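Local structure of uncharacterized protein AF_0941 (Archaeoglobus fulgidus, 1YOZ) at residues K28-K33 with E80-F85; E37-D42 with Y65-Y70; E44-L49 with E58-N63. The protein is of unknown function but forms an all-alpha fold of the AF0941-like family, which assembles with a second copy of itself. All coordinates share one frame; numbering follows the deposited sequence.

Contact 1: residues K28-K33 with E80-F85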
loop_
_atom_site.group_PDB
_atom_site.type_symbol
_atom_site.label_atom_id
_atom_site.label_comp_id
_atom_site.label_asym_id
_atom_site.label_seq_id
_atom_site.Cartn_x
_atom_site.Cartn_y
_atom_site.Cartn_z
ATOM N N LYS B 28 -13.234 -16.812 -5.350
ATOM C CA LYS B 28 -14.133 -15.675 -5.546
ATOM C C LYS B 28 -13.374 -14.356 -5.664
ATOM O O LYS B 28 -13.725 -13.485 -6.492
ATOM C CB LYS B 28 -15.173 -15.569 -4.428
ATOM C CG LYS B 28 -15.845 -14.184 -4.355
ATOM C CD LYS B 28 -17.007 -14.171 -3.378
ATOM C CE LYS B 28 -17.576 -12.775 -3.180
ATOM N NZ LYS B 28 -18.540 -12.763 -2.013
ATOM N N LEU B 29 -12.345 -14.208 -4.837
ATOM C CA LEU B 29 -11.545 -13.000 -4.880
ATOM C C LEU B 29 -10.887 -12.777 -6.270
ATOM O O LEU B 29 -10.789 -11.642 -6.724
ATOM C CB LEU B 29 -10.522 -12.969 -3.733
ATOM C CG LEU B 29 -9.629 -11.729 -3.573
ATOM C CD1 LEU B 29 -10.400 -10.445 -3.321
ATOM C CD2 LEU B 29 -8.630 -11.982 -2.469
ATOM N N LEU B 30 -10.512 -13.873 -6.943
ATOM C CA LEU B 30 -9.708 -13.824 -8.164
ATOM C C LEU B 30 -10.497 -13.917 -9.456
ATOM O O LEU B 30 -9.913 -14.104 -10.542
ATOM C CB LEU B 30 -8.665 -14.916 -8.130
ATOM C CG LEU B 30 -7.655 -14.810 -6.996
ATOM C CD1 LEU B 30 -6.763 -16.069 -6.963
ATOM C CD2 LEU B 30 -6.846 -13.567 -7.071
ATOM N N ASP B 31 -11.815 -13.807 -9.328
ATOM C CA ASP B 31 -12.709 -13.569 -10.451
ATOM C C ASP B 31 -12.550 -12.118 -10.895
ATOM O O ASP B 31 -12.873 -11.221 -10.143
ATOM C CB ASP B 31 -14.157 -13.854 -10.059
ATOM C CG ASP B 31 -15.112 -13.647 -11.216
ATOM O OD1 ASP B 31 -15.470 -14.613 -11.911
ATOM O OD2 ASP B 31 -15.486 -12.495 -11.464
ATOM N N GLN B 32 -12.012 -11.900 -12.108
ATOM C CA GLN B 32 -11.709 -10.536 -12.575
ATOM C C GLN B 32 -12.901 -9.601 -12.638
ATOM O O GLN B 32 -12.749 -8.390 -12.437
ATOM C CB GLN B 32 -10.917 -10.508 -13.895
ATOM C CG GLN B 32 -11.600 -11.154 -15.110
ATOM C CD GLN B 32 -10.831 -10.883 -16.411
ATOM O OE1 GLN B 32 -9.593 -10.644 -16.418
ATOM N NE2 GLN B 32 -11.558 -10.920 -17.525
ATOM N N LYS B 33 -14.086 -10.138 -12.890
ATOM C CA LYS B 33 -15.286 -9.320 -12.744
ATOM C C LYS B 33 -15.459 -8.837 -11.317
ATOM O O LYS B 33 -15.788 -7.667 -11.081
ATOM C CB LYS B 33 -16.561 -10.070 -13.199
ATOM C CG LYS B 33 -17.813 -9.167 -13.362
ATOM C CD LYS B 33 -17.654 -8.075 -14.486
ATOM C CE LYS B 33 -17.205 -6.677 -13.967
ATOM N NZ LYS B 33 -16.768 -5.754 -15.119
ATOM N N GLU B 80 -1.126 -13.269 -8.833
ATOM C CA GLU B 80 -0.287 -14.441 -9.033
ATOM C C GLU B 80 0.209 -15.023 -7.728
ATOM O O GLU B 80 0.153 -16.225 -7.532
ATOM C CB GLU B 80 0.884 -14.056 -9.942
ATOM C CG GLU B 80 0.419 -13.696 -11.352
ATOM C CD GLU B 80 -0.340 -14.814 -12.047
ATOM O OE1 GLU B 80 -0.018 -16.015 -11.817
ATOM O OE2 GLU B 80 -1.242 -14.471 -12.852
ATOM N N ARG B 81 0.680 -14.168 -6.825
ATOM C CA ARG B 81 0.921 -14.556 -5.439
ATOM C C ARG B 81 -0.201 -15.439 -4.875
ATOM O O ARG B 81 0.054 -16.485 -4.273
ATOM C CB ARG B 81 1.055 -13.297 -4.567
ATOM C CG ARG B 81 2.091 -13.336 -3.453
ATOM C CD ARG B 81 1.811 -14.432 -2.411
ATOM N NE ARG B 81 2.545 -14.232 -1.155
ATOM C CZ ARG B 81 2.916 -15.219 -0.344
ATOM N NH1 ARG B 81 2.638 -16.481 -0.660
ATOM N NH2 ARG B 81 3.578 -14.946 0.780
ATOM N N LEU B 82 -1.446 -15.015 -5.073
ATOM C CA LEU B 82 -2.563 -15.633 -4.390
ATOM C C LEU B 82 -2.954 -16.982 -4.983
ATOM O O LEU B 82 -3.321 -17.899 -4.236
ATOM C CB LEU B 82 -3.756 -14.671 -4.364
ATOM C CG LEU B 82 -4.966 -15.088 -3.527
ATOM C CD1 LEU B 82 -4.538 -15.496 -2.082
ATOM C CD2 LEU B 82 -5.992 -13.958 -3.513
ATOM N N LYS B 83 -2.891 -17.071 -6.315
ATOM C CA LYS B 83 -2.876 -18.320 -7.089
ATOM C C LYS B 83 -1.815 -19.286 -6.569
ATOM O O LYS B 83 -2.103 -20.435 -6.258
ATOM C CB LYS B 83 -2.572 -17.992 -8.559
ATOM C CG LYS B 83 -3.788 -17.595 -9.373
ATOM C CD LYS B 83 -3.502 -17.626 -10.881
ATOM C CE LYS B 83 -3.632 -19.009 -11.444
ATOM N NZ LYS B 83 -3.742 -18.997 -12.901
ATOM N N GLU B 84 -0.587 -18.784 -6.452
ATOM C CA GLU B 84 0.551 -19.564 -6.010
ATOM C C GLU B 84 0.334 -19.999 -4.581
ATOM O O GLU B 84 0.688 -21.127 -4.217
ATOM C CB GLU B 84 1.850 -18.757 -6.219
ATOM C CG GLU B 84 2.966 -18.830 -5.150
ATOM C CD GLU B 84 3.758 -17.487 -5.037
ATOM O OE1 GLU B 84 4.591 -17.318 -4.111
ATOM O OE2 GLU B 84 3.518 -16.569 -5.864
ATOM N N PHE B 85 -0.284 -19.127 -3.779
ATOM C CA PHE B 85 -0.650 -19.472 -2.407
ATOM C C PHE B 85 -1.737 -20.535 -2.330
ATOM O O PHE B 85 -1.596 -21.517 -1.601
ATOM C CB PHE B 85 -1.058 -18.215 -1.611
ATOM C CG PHE B 85 -1.426 -18.500 -0.209
ATOM C CD1 PHE B 85 -0.464 -18.450 0.790
ATOM C CD2 PHE B 85 -2.730 -18.843 0.127
ATOM C CE1 PHE B 85 -0.793 -18.738 2.100
ATOM C CE2 PHE B 85 -3.066 -19.141 1.443
ATOM C CZ PHE B 85 -2.091 -19.085 2.428
#
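Leu-82 and Leu-30 bury the most surface here, 65 and 62 Å², and Leu-29 adds a smaller share of 21 Å². The methyl CD2 of Leu-82 serves both partners. Leu-82 CD2 lies 3.5 Å from Leu-29 CD2, closer than two methyl carbons normally come, and the two side chains meet at about a right angle, methyl against methyl. Leu-30 comes to the same methyl more obliquely, with its CD2 3.7 Å from Leu-82 CD2. The other branch of Leu-30 runs on along the helix: its CD1 lies 4.0 Å from Leu-82 CG and 4.1 Å from the backbone N of Lys-83. With CG beside the backbone N and anti to the carbonyl carbon (chi1 -62°), Leu-30 can apply both methyls to helix 75-88. An alanine at this position would probably deprive Leu-82 CD2 of its support from Leu-30 and open a gap beside the base of Lys-83. The side chain of that lysine meets Leu-30 CD1 through CG, then bends at chi3, and NZ bonds to the carbonyl O of Lys-95. Leu-30 is where helix 26-29 breaks, and Asp-31, as N-cap, starts helix 32-51 by accepting from Asn-34 N through OD2. The corner thus rests on helix 75-88, while Leu-29 also packs on Phe-9, Arg-12 and Ile-16 of helix 8-18.

Contact 2: residues E37-D42 with Y65-Y70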
loop_
_atom_site.group_PDB
_atom_site.type_symbol
_atom_site.label_atom_id
_atom_site.label_comp_id
_atom_site.label_asym_id
_atom_site.label_seq_id
_atom_site.Cartn_x
_atom_site.Cartn_y
_atom_site.Cartn_z
ATOM N N GLU B 37 -15.399 -4.869 -9.870
ATOM C CA GLU B 37 -16.451 -4.322 -8.991
ATOM C C GLU B 37 -15.960 -3.892 -7.604
ATOM O O GLU B 37 -16.410 -2.878 -7.064
ATOM C CB GLU B 37 -17.678 -5.273 -8.921
ATOM C CG GLU B 37 -18.815 -4.733 -8.064
ATOM C CD GLU B 37 -19.906 -5.804 -7.818
ATOM O OE1 GLU B 37 -20.183 -6.590 -8.776
ATOM O OE2 GLU B 37 -20.468 -5.858 -6.678
ATOM N N MET B 38 -14.979 -4.618 -7.048
ATOM C CA MET B 38 -14.361 -4.295 -5.763
ATOM C C MET B 38 -13.672 -2.938 -5.801
ATOM O O MET B 38 -13.879 -2.136 -4.928
ATOM C CB MET B 38 -13.286 -5.359 -5.407
ATOM C CG MET B 38 -13.313 -5.860 -3.982
ATOM S SD MET B 38 -12.085 -7.112 -3.662
ATOM C CE MET B 38 -12.553 -8.327 -4.786
ATOM N N PHE B 39 -12.826 -2.691 -6.817
ATOM C CA PHE B 39 -12.232 -1.357 -6.965
ATOM C C PHE B 39 -13.274 -0.282 -7.242
ATOM O O PHE B 39 -13.122 0.836 -6.759
ATOM C CB PHE B 39 -11.109 -1.330 -8.026
ATOM C CG PHE B 39 -9.863 -2.044 -7.581
ATOM C CD1 PHE B 39 -8.905 -1.377 -6.808
ATOM C CD2 PHE B 39 -9.660 -3.361 -7.907
ATOM C CE1 PHE B 39 -7.744 -2.024 -6.389
ATOM C CE2 PHE B 39 -8.483 -4.035 -7.496
ATOM C CZ PHE B 39 -7.551 -3.367 -6.726
ATOM N N ARG B 40 -14.305 -0.588 -8.046
ATOM C CA ARG B 40 -15.411 0.401 -8.198
ATOM C C ARG B 40 -16.036 0.725 -6.834
ATOM O O ARG B 40 -16.273 1.909 -6.531
ATOM C CB ARG B 40 -16.553 -0.077 -9.125
ATOM C CG ARG B 40 -16.243 -0.158 -10.583
ATOM C CD ARG B 40 -17.508 -0.611 -11.373
ATOM N NE ARG B 40 -17.091 -1.144 -12.671
ATOM C CZ ARG B 40 -17.101 -2.430 -13.024
ATOM N NH1 ARG B 40 -17.526 -3.369 -12.186
ATOM N NH2 ARG B 40 -16.708 -2.776 -14.242
ATOM N N SER B 41 -16.333 -0.311 -6.024
ATOM C CA SER B 41 -16.918 -0.040 -4.720
ATOM C C SER B 41 -16.004 0.739 -3.802
ATOM O O SER B 41 -16.483 1.543 -3.010
ATOM C CB SER B 41 -17.407 -1.296 -3.979
ATOM O OG SER B 41 -16.511 -2.369 -4.142
ATOM N N ASP B 42 -14.689 0.465 -3.881
ATOM C CA ASP B 42 -13.700 1.229 -3.136
ATOM C C ASP B 42 -13.704 2.698 -3.507
ATOM O O ASP B 42 -13.681 3.555 -2.615
ATOM C CB ASP B 42 -12.286 0.668 -3.377
ATOM C CG ASP B 42 -12.004 -0.586 -2.558
ATOM O OD1 ASP B 42 -12.869 -1.008 -1.717
ATOM O OD2 ASP B 42 -10.900 -1.141 -2.751
ATOM N N TYR B 65 -4.357 8.032 -5.592
ATOM C CA TYR B 65 -3.002 7.842 -6.177
ATOM C C TYR B 65 -2.425 6.464 -5.838
ATOM O O TYR B 65 -1.950 5.722 -6.703
ATOM C CB TYR B 65 -2.073 8.927 -5.699
ATOM C CG TYR B 65 -0.724 8.834 -6.380
ATOM C CD1 TYR B 65 -0.551 9.259 -7.714
ATOM C CD2 TYR B 65 0.377 8.375 -5.682
ATOM C CE1 TYR B 65 0.748 9.165 -8.346
ATOM C CE2 TYR B 65 1.670 8.289 -6.297
ATOM C CZ TYR B 65 1.837 8.683 -7.602
ATOM O OH TYR B 65 3.100 8.605 -8.123
ATOM N N LEU B 66 -2.507 6.079 -4.581
ATOM C CA LEU B 66 -2.012 4.763 -4.191
ATOM C C LEU B 66 -2.838 3.652 -4.835
ATOM O O LEU B 66 -2.308 2.594 -5.198
ATOM C CB LEU B 66 -2.004 4.609 -2.647
ATOM C CG LEU B 66 -1.089 5.456 -1.732
ATOM C CD1 LEU B 66 -1.122 5.004 -0.275
ATOM C CD2 LEU B 66 0.293 5.330 -2.275
ATOM N N LEU B 67 -4.138 3.859 -4.954
ATOM C CA LEU B 67 -5.013 2.816 -5.472
ATOM C C LEU B 67 -4.770 2.647 -6.981
ATOM O O LEU B 67 -4.666 1.544 -7.494
ATOM C CB LEU B 67 -6.503 3.184 -5.159
ATOM C CG LEU B 67 -7.503 2.046 -5.290
ATOM C CD1 LEU B 67 -7.353 1.034 -4.173
ATOM C CD2 LEU B 67 -8.956 2.554 -5.378
ATOM N N LYS B 68 -4.666 3.765 -7.678
ATOM C CA LYS B 68 -4.306 3.757 -9.116
ATOM C C LYS B 68 -2.949 3.110 -9.351
ATOM O O LYS B 68 -2.811 2.131 -10.109
ATOM C CB LYS B 68 -4.357 5.208 -9.657
ATOM C CG LYS B 68 -3.851 5.345 -11.089
ATOM C CD LYS B 68 -3.489 6.821 -11.404
ATOM C CE LYS B 68 -4.624 7.422 -12.183
ATOM N NZ LYS B 68 -4.466 8.917 -12.336
ATOM N N THR B 69 -1.921 3.594 -8.652
ATOM C CA THR B 69 -0.594 2.912 -8.714
ATOM C C THR B 69 -0.578 1.448 -8.253
ATOM O O THR B 69 0.167 0.626 -8.808
ATOM C CB THR B 69 0.560 3.813 -8.080
ATOM O OG1 THR B 69 0.268 4.114 -6.729
ATOM C CG2 THR B 69 0.561 5.126 -8.758
ATOM N N TYR B 70 -1.434 1.067 -7.293
ATOM C CA TYR B 70 -1.574 -0.348 -6.928
ATOM C C TYR B 70 -2.091 -1.110 -8.107
ATOM O O TYR B 70 -1.588 -2.199 -8.410
ATOM C CB TYR B 70 -2.575 -0.562 -5.762
ATOM C CG TYR B 70 -2.740 -2.026 -5.393
ATOM C CD1 TYR B 70 -1.898 -2.633 -4.448
ATOM C CD2 TYR B 70 -3.740 -2.812 -5.967
ATOM C CE1 TYR B 70 -2.055 -3.976 -4.097
ATOM C CE2 TYR B 70 -3.871 -4.174 -5.618
ATOM C CZ TYR B 70 -3.030 -4.731 -4.684
ATOM O OH TYR B 70 -3.117 -6.060 -4.355
#
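The central part of an antiparallel alpha hairpin, helix 32-51 against helix 57-73, is joined here by Phe-39, Leu-67 and Tyr-70. The axes of the two short segments run at 169° and come no closer than 12.1 Å, a wide spacing bridged by large side chains. Phe-39 does most of the bridging. Its CG sits beside the backbone N (chi1 -71°), and the ring presents its edge to the opposite helix. Leu-67 meets one end of that edge, its CD1 3.8 Å from Phe-39 CE1. Tyr-70 meets the other: its CD2 approaches Phe-39 CZ to 3.9 Å, the two side chains standing roughly perpendicular. The second methyl of Leu-67, CD2, lies 4.3 Å from Asp-42 CB, so this acid contributes carbon to the contact while its OD1 bonds to Ser-8 OG. The phenol of Tyr-70 is likewise held from elsewhere, through OH to ND1 of His-78. Ile-105 and Ile-109 of helix 99-113 press on Phe-39 and Leu-67 respectively, and Phe-9 touches both aromatic rings. This is the interior of an all-helical bundle, with an aromatic side chain filling between antiparallel helices.

Contact 3: residues E44-L49 with E58-N63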
loop_
_atom_site.group_PDB
_atom_site.type_symbol
_atom_site.label_atom_id
_atom_site.label_comp_id
_atom_site.label_asym_id
_atom_site.label_seq_id
_atom_site.Cartn_x
_atom_site.Cartn_y
_atom_site.Cartn_z
ATOM N N GLU B 44 -16.076 4.449 -4.645
ATOM C CA GLU B 44 -17.313 5.019 -4.064
ATOM C C GLU B 44 -17.172 5.213 -2.576
ATOM O O GLU B 44 -17.536 6.258 -2.085
ATOM C CB GLU B 44 -18.544 4.177 -4.374
ATOM C CG GLU B 44 -19.833 4.746 -3.651
ATOM C CD GLU B 44 -21.057 3.950 -3.996
ATOM O OE1 GLU B 44 -21.049 2.719 -3.680
ATOM O OE2 GLU B 44 -21.991 4.550 -4.594
ATOM N N GLU B 45 -16.638 4.231 -1.833
ATOM C CA GLU B 45 -16.431 4.440 -0.376
ATOM C C GLU B 45 -15.541 5.658 -0.124
ATOM O O GLU B 45 -15.832 6.531 0.745
ATOM C CB GLU B 45 -15.814 3.190 0.312
ATOM C CG GLU B 45 -15.672 3.394 1.782
ATOM C CD GLU B 45 -15.338 2.123 2.601
ATOM O OE1 GLU B 45 -15.123 1.023 2.014
ATOM O OE2 GLU B 45 -15.286 2.260 3.852
ATOM N N ILE B 46 -14.445 5.729 -0.896
ATOM C CA ILE B 46 -13.476 6.820 -0.772
ATOM C C ILE B 46 -14.148 8.179 -1.088
ATOM O O ILE B 46 -14.052 9.172 -0.325
ATOM C CB ILE B 46 -12.276 6.590 -1.750
ATOM C CG1 ILE B 46 -11.484 5.324 -1.325
ATOM C CG2 ILE B 46 -11.358 7.817 -1.824
ATOM C CD1 ILE B 46 -10.681 4.675 -2.441
ATOM N N LEU B 47 -14.827 8.206 -2.219
ATOM C CA LEU B 47 -15.577 9.412 -2.572
ATOM C C LEU B 47 -16.533 9.819 -1.450
ATOM O O LEU B 47 -16.549 10.983 -1.088
ATOM C CB LEU B 47 -16.255 9.266 -3.924
ATOM C CG LEU B 47 -15.401 9.701 -5.121
ATOM C CD1 LEU B 47 -16.123 9.365 -6.389
ATOM C CD2 LEU B 47 -15.128 11.193 -5.082
ATOM N N ASN B 48 -17.240 8.861 -0.840
ATOM C CA ASN B 48 -18.163 9.169 0.286
ATOM C C ASN B 48 -17.560 9.671 1.597
ATOM O O ASN B 48 -18.182 10.480 2.314
ATOM C CB ASN B 48 -19.150 8.019 0.533
ATOM C CG ASN B 48 -20.138 7.869 -0.586
ATOM O OD1 ASN B 48 -20.260 8.757 -1.443
ATOM N ND2 ASN B 48 -20.841 6.733 -0.619
ATOM N N LEU B 49 -16.338 9.226 1.928
ATOM C CA LEU B 49 -15.583 9.826 3.027
ATOM C C LEU B 49 -15.306 11.312 2.792
ATOM O O LEU B 49 -15.318 12.157 3.727
ATOM C CB LEU B 49 -14.243 9.084 3.187
ATOM C CG LEU B 49 -14.340 7.651 3.669
ATOM C CD1 LEU B 49 -12.876 7.102 3.895
ATOM C CD2 LEU B 49 -15.051 7.604 4.959
ATOM N N GLU B 58 -7.186 16.121 0.103
ATOM C CA GLU B 58 -5.788 15.684 -0.079
ATOM C C GLU B 58 -5.579 14.256 0.475
ATOM O O GLU B 58 -4.716 13.540 -0.036
ATOM C CB GLU B 58 -4.850 16.648 0.609
ATOM C CG GLU B 58 -3.701 17.190 -0.240
ATOM C CD GLU B 58 -3.367 18.624 0.145
ATOM O OE1 GLU B 58 -4.310 19.455 0.228
ATOM O OE2 GLU B 58 -2.180 18.929 0.381
ATOM N N GLU B 59 -6.365 13.856 1.490
ATOM C CA GLU B 59 -6.361 12.465 1.948
ATOM C C GLU B 59 -6.976 11.576 0.892
ATOM O O GLU B 59 -6.480 10.485 0.641
ATOM C CB GLU B 59 -7.172 12.215 3.227
ATOM C CG GLU B 59 -6.575 12.594 4.549
ATOM C CD GLU B 59 -5.510 11.665 5.036
ATOM O OE1 GLU B 59 -5.792 10.531 5.489
ATOM O OE2 GLU B 59 -4.383 12.114 5.032
ATOM N N VAL B 60 -8.122 11.968 0.323
ATOM C CA VAL B 60 -8.687 11.075 -0.661
ATOM C C VAL B 60 -7.875 11.061 -1.938
ATOM O O VAL B 60 -7.854 10.047 -2.595
ATOM C CB VAL B 60 -10.206 11.281 -0.962
ATOM C CG1 VAL B 60 -11.062 11.041 0.312
ATOM C CG2 VAL B 60 -10.441 12.627 -1.598
ATOM N N GLN B 61 -7.220 12.177 -2.278
ATOM C CA GLN B 61 -6.276 12.245 -3.421
ATOM C C GLN B 61 -5.093 11.287 -3.257
ATOM O O GLN B 61 -4.681 10.653 -4.177
ATOM C CB GLN B 61 -5.683 13.653 -3.529
ATOM C CG GLN B 61 -6.651 14.737 -4.019
ATOM C CD GLN B 61 -5.962 16.099 -4.116
ATOM O OE1 GLN B 61 -5.407 16.628 -3.138
ATOM N NE2 GLN B 61 -5.971 16.655 -5.307
ATOM N N ARG B 62 -4.540 11.239 -2.064
ATOM C CA ARG B 62 -3.521 10.241 -1.710
ATOM C C ARG B 62 -4.059 8.819 -1.881
ATOM O O ARG B 62 -3.469 8.018 -2.574
ATOM C CB ARG B 62 -3.095 10.527 -0.271
ATOM C CG ARG B 62 -1.845 9.786 0.178
ATOM C CD ARG B 62 -2.218 8.529 0.926
ATOM N NE ARG B 62 -1.028 7.941 1.532
ATOM C CZ ARG B 62 -1.037 7.052 2.520
ATOM N NH1 ARG B 62 -2.195 6.588 2.994
ATOM N NH2 ARG B 62 0.131 6.575 2.969
ATOM N N ASN B 63 -5.236 8.505 -1.320
ATOM C CA ASN B 63 -5.804 7.159 -1.518
ATOM C C ASN B 63 -5.989 6.776 -3.000
ATOM O O ASN B 63 -5.732 5.640 -3.405
ATOM C CB ASN B 63 -7.148 7.053 -0.750
ATOM C CG ASN B 63 -7.631 5.607 -0.518
ATOM O OD1 ASN B 63 -8.437 5.398 0.385
ATOM N ND2 ASN B 63 -7.163 4.624 -1.308
#
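The carboxamide of Asn-63 is the flat group here, and one of its faces is covered by Ile-46. The evidence is the near-equal spacing of Ile-46 CD1, 3.7 Å from each of Asn-63 CG, OD1 and ND2, which places the methyl about 3.4 Å above the amide plane. Ile-46 CG1 lies over the same face, 3.5 Å from Asn-63 OD1. These are van der Waals contacts of carbon with a polar group, and the amide's hydrogen bonding is met elsewhere: OD1 accepts from the backbone N of Ile-6, and ND2 also has a partner beyond the two segments. An apolar side chain can therefore cover this buried amide without depriving it of its bonds.

The second branch of Ile-46 points to a different neighbour. With CG1 beside the backbone N (chi1 -66°), CG1 and CD1 are turned to Asn-63, and CG2, anti to that N, packs against Val-60, 3.8 Å from its CB. Val-60 CG1 also reaches the backbone, 3.6 Å from Ile-46 O. The helices lie close here, the alpha carbons of Ile-46 and Val-60 being 6.4 Å apart, consistent with the small valine on the second helix.

Away from this seam, Arg-62 bonds through NH1 to Leu-4 O and through NE forms a salt bridge with Asp-11 of the second subunit. The turn is tied by a backbone hydrogen bond between Leu-49 and Ala-55. Taken together, this is the closed end of an alpha hairpin, two antiparallel helices connected by a short loop.

How the contacts relate
The three contacts are nested along the chain: contact 3 lies inside the loop closed by contact 2, which lies inside that closed by contact 1. Contacts 2 and 3 join helix 32-51 to helix 57-73, their centres 10 Å apart, and meet where Leu-67 CD2 is 4.0 Å from Ile-46 CD1. The hairpin widens from contact 3, where Ile-46 CA is 6.4 Å from Val-60 CA, to contact 2, where Phe-39 CA is 8.5 Å from Leu-67 CA. Contact 1, centred 16 Å from contact 2 and 26 Å from contact 3, packs helix 75-88 against the break just before helix 32-51 starts. Contacts 2 and 3 also touch the second subunit, so the hairpin serves both fold and dimer.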